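Local coordinates for protein GH62 hydrolase (PDB 4PVA) that probably removes arabinose side groups from arabinoxylan as a family 62 alpha-L-arabinofuranosidase of a thermophilic fungus, at residues 246-256 with 268-279. Numbering follows the deposited sequence.
With PO4 (phosphate ion), chain F.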
loop_
_atom_site.group_PDB
_atom_site.type_symbol
_atom_site.label_atom_id
_atom_site.label_comp_id
_atom_site.label_asym_id
_atom_site.label_seq_id
_atom_site.Cartn_x
_atom_site.Cartn_y
_atom_site.Cartn_z
ATOM N N GLY A 246 -11.424 13.864 2.267
ATOM C CA GLY A 246 -12.548 14.638 1.837
ATOM C C GLY A 246 -13.097 15.441 2.955
ATOM O O GLY A 246 -12.332 15.964 3.811
ATOM N N GLN A 247 -14.433 15.485 2.914
ATOM C CA GLN A 247 -15.297 16.166 3.851
ATOM C C GLN A 247 -15.165 15.469 5.162
ATOM O O GLN A 247 -15.164 14.232 5.199
ATOM C CB GLN A 247 -16.757 16.092 3.374
ATOM C CG GLN A 247 -17.035 16.956 2.156
ATOM C CD GLN A 247 -18.496 16.923 1.726
ATOM O OE1 GLN A 247 -19.135 15.862 1.722
ATOM N NE2 GLN A 247 -19.029 18.087 1.350
ATOM N N GLU A 248 -15.012 16.283 6.209
ATOM C CA GLU A 248 -14.980 15.853 7.585
ATOM C C GLU A 248 -13.788 14.974 7.844
ATOM O O GLU A 248 -13.781 14.225 8.799
ATOM C CB GLU A 248 -16.306 15.189 7.993
ATOM C CG GLU A 248 -17.434 16.187 8.307
ATOM C CD GLU A 248 -17.597 17.242 7.209
ATOM O OE1 GLU A 248 -17.830 16.830 6.048
ATOM O OE2 GLU A 248 -17.466 18.470 7.479
ATOM N N GLY A 249 -12.783 15.062 6.971
ATOM C CA GLY A 249 -11.587 14.277 7.124
ATOM C C GLY A 249 -11.773 12.831 6.701
ATOM O O GLY A 249 -10.949 11.999 7.031
ATOM N N HIS A 250 -12.838 12.485 5.993
ATOM C CA HIS A 250 -13.047 11.075 5.632
ATOM C C HIS A 250 -12.083 10.683 4.499
ATOM O O HIS A 250 -11.986 11.339 3.497
ATOM C CB HIS A 250 -14.470 10.807 5.205
ATOM C CG HIS A 250 -15.463 11.135 6.256
ATOM N ND1 HIS A 250 -16.794 11.348 5.989
ATOM C CD2 HIS A 250 -15.321 11.257 7.592
ATOM C CE1 HIS A 250 -17.432 11.590 7.120
ATOM N NE2 HIS A 250 -16.543 11.600 8.099
ATOM N N ARG A 251 -11.373 9.580 4.737
ATOM C CA ARG A 251 -10.407 9.080 3.742
ATOM C C ARG A 251 -11.104 8.220 2.709
ATOM O O ARG A 251 -11.982 7.395 3.054
ATOM C CB ARG A 251 -9.349 8.220 4.410
ATOM C CG ARG A 251 -8.658 8.849 5.608
ATOM C CD ARG A 251 -7.948 10.133 5.263
ATOM N NE ARG A 251 -7.222 10.627 6.422
ATOM C CZ ARG A 251 -6.081 10.131 6.892
ATOM N NH1 ARG A 251 -5.425 9.178 6.239
ATOM N NH2 ARG A 251 -5.565 10.643 7.999
ATOM N N TYR A 252 -10.745 8.395 1.444
ATOM C CA TYR A 252 -11.267 7.565 0.370
ATOM C C TYR A 252 -10.204 7.402 -0.686
ATOM O O TYR A 252 -9.221 8.147 -0.695
ATOM C CB TYR A 252 -12.535 8.176 -0.223
ATOM C CG TYR A 252 -12.381 9.499 -0.917
ATOM C CD1 TYR A 252 -12.399 10.679 -0.192
ATOM C CD2 TYR A 252 -12.281 9.575 -2.305
ATOM C CE1 TYR A 252 -12.277 11.915 -0.830
ATOM C CE2 TYR A 252 -12.174 10.805 -2.933
ATOM C CZ TYR A 252 -12.192 11.944 -2.189
ATOM O OH TYR A 252 -12.088 13.156 -2.873
ATOM N N PHE A 253 -10.390 6.459 -1.599
ATOM C CA PHE A 253 -9.470 6.247 -2.702
ATOM C C PHE A 253 -10.040 6.734 -4.017
ATOM O O PHE A 253 -11.170 6.387 -4.374
ATOM C CB PHE A 253 -9.077 4.771 -2.809
ATOM C CG PHE A 253 -7.988 4.418 -1.839
ATOM C CD1 PHE A 253 -8.270 4.053 -0.521
ATOM C CD2 PHE A 253 -6.675 4.551 -2.215
ATOM C CE1 PHE A 253 -7.221 3.825 0.372
ATOM C CE2 PHE A 253 -5.639 4.310 -1.312
ATOM C CZ PHE A 253 -5.915 3.978 -0.011
ATOM N N ARG A 254 -9.240 7.534 -4.708
ATOM C CA ARG A 254 -9.445 7.918 -6.098
ATOM C C ARG A 254 -8.734 6.910 -6.977
ATOM O O ARG A 254 -7.785 6.252 -6.561
ATOM C CB ARG A 254 -8.867 9.308 -6.322
ATOM C CG ARG A 254 -9.533 10.418 -5.518
ATOM C CD ARG A 254 -8.891 11.775 -5.760
ATOM N NE ARG A 254 -9.141 12.289 -7.079
ATOM C CZ ARG A 254 -8.377 13.168 -7.696
ATOM N NH1 ARG A 254 -7.276 13.622 -7.149
ATOM N NH2 ARG A 254 -8.682 13.563 -8.915
ATOM N N SER A 255 -9.217 6.791 -8.209
ATOM C CA SER A 255 -8.647 5.886 -9.185
ATOM C C SER A 255 -8.499 6.522 -10.546
ATOM O O SER A 255 -9.297 7.391 -10.948
ATOM C CB SER A 255 -9.459 4.610 -9.293
ATOM O OG SER A 255 -10.838 4.866 -9.654
ATOM N N TRP A 256 -7.482 6.035 -11.268
ATOM C CA TRP A 256 -7.138 6.405 -12.623
ATOM C C TRP A 256 -6.711 5.129 -13.351
ATOM O O TRP A 256 -6.325 4.147 -12.726
ATOM C CB TRP A 256 -5.939 7.380 -12.687
ATOM C CG TRP A 256 -6.033 8.740 -12.032
ATOM C CD1 TRP A 256 -6.057 9.954 -12.686
ATOM C CD2 TRP A 256 -5.978 9.029 -10.639
ATOM N NE1 TRP A 256 -6.070 10.965 -11.782
ATOM C CE2 TRP A 256 -6.020 10.426 -10.515
ATOM C CE3 TRP A 256 -5.894 8.239 -9.486
ATOM C CZ2 TRP A 256 -5.980 11.058 -9.266
ATOM C CZ3 TRP A 256 -5.854 8.872 -8.263
ATOM C CH2 TRP A 256 -5.901 10.253 -8.157
ATOM N N LEU A 268 -10.729 7.503 -13.381
ATOM C CA LEU A 268 -11.657 6.395 -13.513
ATOM C C LEU A 268 -12.847 6.699 -12.612
ATOM O O LEU A 268 -13.872 7.193 -13.077
ATOM C CB LEU A 268 -10.947 5.067 -13.160
ATOM C CG LEU A 268 -11.823 3.838 -13.313
ATOM C CD1 LEU A 268 -12.194 3.529 -14.750
ATOM C CD2 LEU A 268 -11.168 2.637 -12.657
ATOM N N ALA A 269 -12.714 6.459 -11.324
ATOM C CA ALA A 269 -13.704 6.830 -10.293
ATOM C C ALA A 269 -12.918 7.629 -9.290
ATOM O O ALA A 269 -12.171 7.065 -8.476
ATOM C CB ALA A 269 -14.324 5.601 -9.643
ATOM N N ASP A 270 -13.008 8.960 -9.347
ATOM C CA ASP A 270 -12.052 9.811 -8.649
ATOM C C ASP A 270 -12.672 10.936 -7.814
ATOM O O ASP A 270 -11.987 11.917 -7.530
ATOM C CB ASP A 270 -11.030 10.408 -9.621
ATOM C CG ASP A 270 -11.568 11.642 -10.300
ATOM O OD1 ASP A 270 -12.804 11.664 -10.516
ATOM O OD2 ASP A 270 -10.777 12.529 -10.623
ATOM N N THR A 271 -13.926 10.786 -7.412
ATOM C CA THR A 271 -14.590 11.793 -6.587
ATOM C C THR A 271 -15.023 11.191 -5.265
ATOM O O THR A 271 -15.133 9.984 -5.115
ATOM C CB THR A 271 -15.822 12.422 -7.311
ATOM O OG1 THR A 271 -16.870 11.453 -7.330
ATOM C CG2 THR A 271 -15.513 12.866 -8.690
ATOM N N GLU A 272 -15.309 12.035 -4.281
ATOM C CA GLU A 272 -15.756 11.538 -3.009
ATOM C C GLU A 272 -17.123 10.879 -3.162
ATOM O O GLU A 272 -17.421 9.864 -2.508
ATOM C CB GLU A 272 -15.767 12.635 -1.948
ATOM C CG GLU A 272 -15.981 12.027 -0.570
ATOM C CD GLU A 272 -15.670 12.949 0.580
ATOM O OE1 GLU A 272 -15.572 14.186 0.387
ATOM O OE2 GLU A 272 -15.505 12.391 1.697
ATOM N N ALA A 273 -17.989 11.449 -3.995
ATOM C CA ALA A 273 -19.303 10.869 -4.231
ATOM C C ALA A 273 -19.263 9.583 -5.009
ATOM O O ALA A 273 -20.157 8.753 -4.874
ATOM C CB ALA A 273 -20.204 11.883 -4.942
ATOM N N ASN A 274 -18.219 9.427 -5.834
ATOM C CA ASN A 274 -18.043 8.191 -6.626
ATOM C C ASN A 274 -16.569 7.846 -6.665
ATOM O O ASN A 274 -15.836 8.107 -7.628
ATOM C CB ASN A 274 -18.635 8.219 -8.029
ATOM C CG ASN A 274 -18.631 6.847 -8.673
ATOM O OD1 ASN A 274 -19.103 5.878 -8.054
ATOM N ND2 ASN A 274 -18.121 6.755 -9.892
ATOM N N PRO A 275 -16.131 7.271 -5.554
ATOM C CA PRO A 275 -14.729 6.942 -5.371
ATOM C C PRO A 275 -14.458 5.540 -5.870
ATOM O O PRO A 275 -15.378 4.773 -6.161
ATOM C CB PRO A 275 -14.611 6.971 -3.847
ATOM C CG PRO A 275 -15.913 6.363 -3.378
ATOM C CD PRO A 275 -16.928 6.957 -4.342
ATOM N N TRP A 276 -13.195 5.166 -5.908
ATOM C CA TRP A 276 -12.850 3.740 -6.087
ATOM C C TRP A 276 -13.350 2.978 -4.856
ATOM O O TRP A 276 -14.058 1.967 -5.024
ATOM C CB TRP A 276 -11.368 3.553 -6.330
ATOM C CG TRP A 276 -11.015 2.169 -6.722
ATOM C CD1 TRP A 276 -11.145 1.616 -7.955
ATOM C CD2 TRP A 276 -10.513 1.118 -5.858
ATOM N NE1 TRP A 276 -10.706 0.297 -7.933
ATOM C CE2 TRP A 276 -10.317 -0.024 -6.663
ATOM C CE3 TRP A 276 -10.188 1.038 -4.498
ATOM C CZ2 TRP A 276 -9.831 -1.226 -6.131
ATOM C CZ3 TRP A 276 -9.701 -0.145 -4.014
ATOM C CH2 TRP A 276 -9.558 -1.242 -4.817
ATOM N N ALA A 277 -13.024 3.471 -3.659
ATOM C CA ALA A 277 -13.562 2.919 -2.421
ATOM C C ALA A 277 -13.640 4.036 -1.427
ATOM O O ALA A 277 -12.670 4.792 -1.239
ATOM C CB ALA A 277 -12.679 1.796 -1.879
ATOM N N GLY A 278 -14.774 4.175 -0.773
ATOM C CA GLY A 278 -14.971 5.193 0.224
ATOM C C GLY A 278 -16.308 4.993 0.916
ATOM O O GLY A 278 -17.082 4.099 0.558
ATOM N N GLU A 279 -16.629 5.862 1.862
ATOM C CA GLU A 279 -17.926 5.785 2.551
ATOM C C GLU A 279 -19.074 5.699 1.543
ATOM O O GLU A 279 -20.072 5.045 1.809
ATOM C CB GLU A 279 -18.130 7.011 3.451
ATOM C CG GLU A 279 -19.393 6.900 4.304
ATOM C CD GLU A 279 -19.624 8.050 5.242
ATOM O OE1 GLU A 279 -18.975 9.115 5.116
ATOM O OE2 GLU A 279 -20.545 7.870 6.102
HETATM P P PO4 F . -1.563 7.260 7.334
HETATM O O1 PO4 F . -2.936 7.570 6.691
HETATM O O2 PO4 F . -0.497 8.121 6.620
HETATM O O3 PO4 F . -1.638 7.733 8.767
HETATM O O4 PO4 F . -1.282 5.839 7.205
HETATM O O HOH W 1 -17.801 11.143 3.247
HETATM O O HOH W 2 -14.658 7.559 3.179
HETATM O O HOH W 3 -13.221 15.218 -1.514
#
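Arg-254 grips Asp-270 side-on: NE donates to the backbone O of Asp-270 at 2.9 Å, while NH2 forms a salt bridge to OD2, which it meets from above the carboxylate plane. The bend at chi3 (70°) sets the guanidinium alongside Asp-270, with CZ2 of Trp-256 over one face; NH1 is taken by the carbonyl of Ala-219. With an alanine in place of Arg-254, the Asp-270 carboxylate would probably lose its counter-charge and be freer to turn. Ser-255 sends both N and OG to O of Ala-269, the latter at 2.8 Å, and Ser-255 O receives Leu-268 N: a classic beta bulge. A second bulge sets Trp-276 and Ala-277 against Phe-253, whose N gives Ala-277 O a nearly straight bond (175°) and whose O accepts from Trp-276 N. CA of Glu-272 lies over one face of the Tyr-252 ring, a CH-pi contact, and the extended Glu-272 side chain carries its OE1 to Gln-247 N, 3.1 Å away on the syn lone pair. One water links Glu-272 OE2, Glu-279 OE1 and His-250 ND1. Strand 251-258 pairs with strand 238-245 on one edge; on the other lie strand 266-267 and then residues 268-279, in the loop running on toward strand 282-284.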